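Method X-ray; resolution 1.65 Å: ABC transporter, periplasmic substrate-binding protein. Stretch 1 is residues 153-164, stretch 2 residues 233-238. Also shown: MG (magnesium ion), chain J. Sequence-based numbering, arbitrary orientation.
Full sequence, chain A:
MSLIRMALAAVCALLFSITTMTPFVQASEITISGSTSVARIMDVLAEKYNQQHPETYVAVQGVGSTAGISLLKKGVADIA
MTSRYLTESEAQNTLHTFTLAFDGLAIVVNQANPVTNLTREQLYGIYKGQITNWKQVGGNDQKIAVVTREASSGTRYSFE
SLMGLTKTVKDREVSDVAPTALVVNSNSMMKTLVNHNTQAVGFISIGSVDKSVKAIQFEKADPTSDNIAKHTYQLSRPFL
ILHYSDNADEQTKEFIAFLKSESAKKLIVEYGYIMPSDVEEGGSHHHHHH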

ATOM      1  N   SER A 153      -8.978   6.253  -1.642  1.00 19.53           N
ATOM      2  CA  SER A 153      -7.534   6.054  -1.335  1.00 18.08           C
ATOM      3  C   SER A 153      -7.056   4.662  -1.291  1.00 17.70           C
ATOM      4  O   SER A 153      -7.587   3.821  -0.553  1.00 19.13           O
ATOM      5  CB  SER A 153      -7.170   6.699   0.004  1.00 19.12           C
ATOM      6  OG  SER A 153      -5.973   6.230   0.540  1.00 19.18           O
ATOM      7  N   GLY A 154      -6.011   4.399  -2.104  1.00 19.35           N
ATOM      8  CA  GLY A 154      -5.306   3.138  -2.024  1.00 19.80           C
ATOM      9  C   GLY A 154      -4.708   2.790  -0.689  1.00 17.25           C
ATOM     10  O   GLY A 154      -4.649   1.590  -0.280  1.00 19.78           O
ATOM     11  N   THR A 155      -4.178   3.811  -0.007  1.00 18.10           N
ATOM     12  CA  THR A 155      -3.575   3.623   1.262  1.00 17.97           C
ATOM     13  C   THR A 155      -4.635   3.165   2.280  1.00 16.71           C
ATOM     14  O   THR A 155      -4.401   2.235   3.044  1.00 19.82           O
ATOM     15  CB  THR A 155      -2.993   4.956   1.660  1.00 24.51           C
ATOM     16  OG1 THR A 155      -1.902   5.219   0.751  1.00 25.10           O
ATOM     17  CG2 THR A 155      -2.378   4.880   2.988  1.00 27.53           C
ATOM     18  N   ARG A 156      -5.761   3.805   2.176  1.00 16.19           N
ATOM     19  CA  ARG A 156      -6.945   3.411   3.062  1.00 14.16           C
ATOM     20  C   ARG A 156      -7.352   1.973   2.790  1.00 19.14           C
ATOM     21  O   ARG A 156      -7.599   1.203   3.765  1.00 18.52           O
ATOM     22  CB  ARG A 156      -8.089   4.297   2.908  1.00 16.47           C
ATOM     23  CG  ARG A 156      -9.204   3.943   3.862  1.00 15.98           C
ATOM     24  CD  ARG A 156     -10.354   4.844   3.644  1.00 20.05           C
ATOM     25  NE  ARG A 156     -11.518   4.437   4.356  1.00 26.98           N
ATOM     26  CZ  ARG A 156     -12.628   5.180   4.541  1.00 34.69           C
ATOM     27  NH1 ARG A 156     -12.780   6.484   4.184  1.00 24.29           N
ATOM     28  NH2 ARG A 156     -13.618   4.579   5.204  1.00 28.29           N
ATOM     29  N   TYR A 157      -7.435   1.582   1.516  1.00 18.98           N
ATOM     30  CA  TYR A 157      -7.886   0.247   1.184  1.00 19.90           C
ATOM     31  C   TYR A 157      -6.918  -0.778   1.772  1.00 17.37           C
ATOM     32  O   TYR A 157      -7.338  -1.766   2.362  1.00 18.07           O
ATOM     33  CB  TYR A 157      -7.976   0.131  -0.361  1.00 17.76           C
ATOM     34  CG  TYR A 157      -8.378  -1.237  -0.732  1.00 28.90           C
ATOM     35  CD1 TYR A 157      -7.396  -2.239  -0.794  1.00 31.95           C
ATOM     36  CD2 TYR A 157      -9.701  -1.556  -0.977  1.00 41.38           C
ATOM     37  CE1 TYR A 157      -7.739  -3.522  -1.072  1.00 43.30           C
ATOM     38  CE2 TYR A 157     -10.047  -2.884  -1.296  1.00 48.15           C
ATOM     39  CZ  TYR A 157      -9.041  -3.839  -1.315  1.00 41.52           C
ATOM     40  OH  TYR A 157      -9.274  -5.157  -1.630  1.00 60.33           O
ATOM     41  N   SER A 158      -5.620  -0.577   1.606  1.00 17.79           N
ATOM     42  CA  SER A 158      -4.597  -1.490   2.154  1.00 18.23           C
ATOM     43  C   SER A 158      -4.622  -1.465   3.656  1.00 16.08           C
ATOM     44  O   SER A 158      -4.520  -2.479   4.216  1.00 19.25           O
ATOM     45  CB  SER A 158      -3.276  -1.072   1.623  1.00 24.37           C
ATOM     46  OG  SER A 158      -3.253  -1.197   0.207  1.00 21.19           O
ATOM     47  N   PHE A 159      -4.796  -0.330   4.292  1.00 16.74           N
ATOM     48  CA  PHE A 159      -4.816  -0.305   5.787  1.00 14.92           C
ATOM     49  C   PHE A 159      -6.019  -1.169   6.295  1.00 16.97           C
ATOM     50  O   PHE A 159      -5.871  -1.983   7.183  1.00 18.95           O
ATOM     51  CB  PHE A 159      -4.985   1.117   6.265  1.00 15.73           C
ATOM     52  CG  PHE A 159      -5.238   1.280   7.747  1.00 17.50           C
ATOM     53  CD1 PHE A 159      -4.211   1.206   8.630  1.00 24.70           C
ATOM     54  CD2 PHE A 159      -6.563   1.483   8.258  1.00 21.09           C
ATOM     55  CE1 PHE A 159      -4.441   1.236  10.021  1.00 25.45           C
ATOM     56  CE2 PHE A 159      -6.745   1.627   9.662  1.00 24.15           C
ATOM     57  CZ  PHE A 159      -5.643   1.471  10.480  1.00 18.49           C
ATOM     58  N   GLU A 160      -7.125  -0.940   5.672  1.00 17.93           N
ATOM     59  CA  GLU A 160      -8.330  -1.700   6.050  1.00 16.79           C
ATOM     60  C   GLU A 160      -8.246  -3.140   5.716  1.00 17.55           C
ATOM     61  O   GLU A 160      -8.598  -3.988   6.586  1.00 20.10           O
ATOM     62  CB  GLU A 160      -9.626  -1.079   5.519  1.00 16.09           C
ATOM     63  CG  GLU A 160      -9.969   0.326   5.991  1.00 15.95           C
ATOM     64  CD  GLU A 160     -11.264   0.839   5.519  1.00 20.69           C
ATOM     65  OE1 GLU A 160     -11.956   0.315   4.685  1.00 22.92           O
ATOM     66  OE2 GLU A 160     -11.555   2.002   5.898  1.00 27.09           O
ATOM     67  N   SER A 161      -7.619  -3.482   4.603  1.00 17.81           N
ATOM     68  CA  SER A 161      -7.431  -4.893   4.299  1.00 20.39           C
ATOM     69  C   SER A 161      -6.476  -5.587   5.278  1.00 18.63           C
ATOM     70  O   SER A 161      -6.792  -6.654   5.872  1.00 19.59           O
ATOM     71  CB  SER A 161      -6.936  -5.036   2.860  1.00 25.46           C
ATOM     72  OG  SER A 161      -6.633  -6.393   2.534  1.00 28.08           O
ATOM     73  N   LEU A 162      -5.387  -4.913   5.608  1.00 18.93           N
ATOM     74  CA  LEU A 162      -4.408  -5.449   6.546  1.00 22.35           C
ATOM     75  C   LEU A 162      -5.010  -5.638   7.967  1.00 22.84           C
ATOM     76  O   LEU A 162      -4.671  -6.604   8.655  1.00 22.93           O
ATOM     77  CB  LEU A 162      -3.133  -4.600   6.604  1.00 24.26           C
ATOM     78  CG  LEU A 162      -2.217  -4.661   5.392  1.00 28.12           C
ATOM     79  CD1 LEU A 162      -1.364  -3.415   5.277  1.00 22.46           C
ATOM     80  CD2 LEU A 162      -1.336  -5.946   5.524  1.00 32.13           C
HETATM   81  N   MSE A 163      -5.927  -4.768   8.350  1.00 17.26           N
HETATM   82  CA  MSE A 163      -6.452  -4.755   9.694  1.00 19.24           C
HETATM   83  C   MSE A 163      -7.749  -5.506   9.829  1.00 20.55           C
HETATM   84  O   MSE A 163      -8.269  -5.574  10.939  1.00 21.57           O
HETATM   85  CB  MSE A 163      -6.632  -3.295  10.149  1.00 22.07           C
HETATM   86  CG  MSE A 163      -5.328  -2.483  10.210  1.00 23.86           C
HETATM   87 SE   MSE A 163      -4.191  -3.373  11.607  1.00 29.04          SE
HETATM   88  CE  MSE A 163      -5.632  -3.548  12.997  1.00 21.27           C
ATOM     89  N   GLY A 164      -8.290  -6.051   8.762  1.00 19.29           N
ATOM     90  CA  GLY A 164      -9.560  -6.773   8.780  1.00 17.91           C
ATOM     91  C   GLY A 164     -10.738  -5.837   9.031  1.00 17.37           C
ATOM     92  O   GLY A 164     -11.827  -6.197   9.563  1.00 19.00           O
ATOM     93  N   TYR A 233       7.713  -6.368  10.834  1.00 28.40           N
ATOM     94  CA  TYR A 233       6.664  -5.333  10.860  1.00 23.03           C
ATOM     95  C   TYR A 233       5.536  -5.693   9.891  1.00 20.08           C
ATOM     96  O   TYR A 233       5.759  -5.833   8.713  1.00 24.87           O
ATOM     97  CB  TYR A 233       7.306  -3.951  10.600  1.00 21.88           C
ATOM     98  CG  TYR A 233       6.286  -2.826  10.659  1.00 18.67           C
ATOM     99  CD1 TYR A 233       6.008  -2.226  11.857  1.00 20.25           C
ATOM    100  CD2 TYR A 233       5.762  -2.302   9.529  1.00 22.40           C
ATOM    101  CE1 TYR A 233       5.076  -1.165  11.938  1.00 19.90           C
ATOM    102  CE2 TYR A 233       4.807  -1.234   9.605  1.00 20.18           C
ATOM    103  CZ  TYR A 233       4.544  -0.671  10.778  1.00 19.68           C
ATOM    104  OH  TYR A 233       3.661   0.367  10.946  1.00 18.40           O
ATOM    105  N   GLN A 234       4.329  -5.838  10.398  1.00 20.63           N
ATOM    106  CA  GLN A 234       3.255  -6.445   9.668  1.00 20.13           C
ATOM    107  C   GLN A 234       2.564  -5.482   8.644  1.00 21.43           C
ATOM    108  O   GLN A 234       1.883  -5.995   7.771  1.00 23.53           O
ATOM    109  CB  GLN A 234       2.158  -7.064  10.584  1.00 25.16           C
ATOM    110  CG  GLN A 234       2.566  -8.272  11.452  1.00 27.68           C
ATOM    111  CD  GLN A 234       1.347  -8.646  12.373  1.00 26.13           C
ATOM    112  OE1 GLN A 234       0.147  -8.626  11.908  1.00 33.14           O
ATOM    113  NE2 GLN A 234       1.628  -8.847  13.637  1.00 38.53           N
ATOM    114  N   LEU A 235       2.635  -4.124   8.799  1.00 19.70           N
ATOM    115  CA  LEU A 235       1.807  -3.252   8.076  1.00 17.93           C
ATOM    116  C   LEU A 235       2.486  -2.840   6.766  1.00 16.81           C
ATOM    117  O   LEU A 235       3.092  -1.799   6.591  1.00 17.82           O
ATOM    118  CB  LEU A 235       1.422  -2.013   8.914  1.00 21.08           C
ATOM    119  CG  LEU A 235       0.457  -2.405  10.053  1.00 29.84           C
ATOM    120  CD1 LEU A 235       0.114  -1.107  10.818  1.00 29.99           C
ATOM    121  CD2 LEU A 235      -0.821  -3.303   9.769  1.00 25.58           C
ATOM    122  N   SER A 236       2.472  -3.780   5.851  1.00 17.59           N
ATOM    123  CA  SER A 236       3.054  -3.540   4.561  1.00 18.12           C
ATOM    124  C   SER A 236       2.233  -4.284   3.527  1.00 19.12           C
ATOM    125  O   SER A 236       1.481  -5.200   3.807  1.00 23.01           O
ATOM    126  CB  SER A 236       4.464  -4.012   4.499  1.00 26.90           C
ATOM    127  OG  SER A 236       4.473  -5.397   4.332  1.00 27.84           O
ATOM    128  N   ARG A 237       2.371  -3.866   2.303  1.00 18.98           N
ATOM    129  CA  ARG A 237       1.624  -4.495   1.241  1.00 19.16           C
ATOM    130  C   ARG A 237       2.601  -4.737   0.094  1.00 18.43           C
ATOM    131  O   ARG A 237       3.570  -4.007  -0.042  1.00 20.21           O
ATOM    132  CB  ARG A 237       0.491  -3.594   0.740  1.00 21.65           C
ATOM    133  CG  ARG A 237       0.957  -2.318   0.160  1.00 23.51           C
ATOM    134  CD  ARG A 237      -0.131  -1.319   0.032  1.00 26.98           C
ATOM    135  NE  ARG A 237       0.374  -0.031  -0.363  1.00 20.98           N
ATOM    136  CZ  ARG A 237      -0.292   0.853  -1.110  1.00 23.43           C
ATOM    137  NH1 ARG A 237      -1.492   0.556  -1.483  1.00 22.63           N
ATOM    138  NH2 ARG A 237       0.265   2.018  -1.508  1.00 22.55           N
ATOM    139  N   PRO A 238       2.373  -5.797  -0.675  1.00 19.75           N
ATOM    140  CA  PRO A 238       3.205  -6.098  -1.814  1.00 17.84           C
ATOM    141  C   PRO A 238       2.874  -5.292  -3.051  1.00 18.82           C
ATOM    142  O   PRO A 238       1.648  -5.035  -3.255  1.00 18.00           O
ATOM    143  CB  PRO A 238       2.882  -7.621  -2.091  1.00 17.90           C
ATOM    144  CG  PRO A 238       1.504  -7.745  -1.659  1.00 20.78           C
ATOM    145  CD  PRO A 238       1.377  -6.838  -0.438  1.00 19.13           C
TER
HETATM  146 MG    MG J1508     -13.895  -7.555   9.029  1.00 32.41          MG
HETATM  147  O   HOH W   1     -13.032  -8.560   7.807  1.00 22.07           O
HETATM  148  O   HOH W   2     -16.198  -8.171   9.228  1.00 24.58           O

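Where a helix meets a strand and the loop leading into it, polar and apolar contacts can fall on successive turns, and this pair is a compact example. The helix begins at G154 and its axis runs at 106° to that of strand 236-238, 9.1 Å away at closest approach. The two stretches bury 339 Å² between them, both sides summed. S153 prepares the first turn: its OG accepts a hydrogen bond from R156 N at 2.9 Å, capping an amide that has no helical carbonyl before it. At G154 the other stretch comes within reach, the carbonyl O lying 3.5 Å from R237 NH1. R156 takes no part in the contact; its NE forms a salt bridge with E160 OE2 (2.9 Å), one turn along the same helix. S158 supplies the single hydrogen bond between the stretches. Its CB points toward the strand, and R237 NH1 donates to S158 OG at 3.0 Å, with the hydroxyl near the guanidinium plane, where the N-H bonds lie. One turn later the contact is mainly apolar: L162 CB packs 4.1 Å from L235 CD2, two hydrocarbon side chains excluding water from each other. L162 CD2 also lies 3.4 Å from the backbone S236 O, a van der Waals contact. Selenomethionine M163 adds its SE, 3.8 Å from L235 CD2. G164, with positive phi, closes the helix in a Schellman motif, and its O binds magnesium at 2.5 Å.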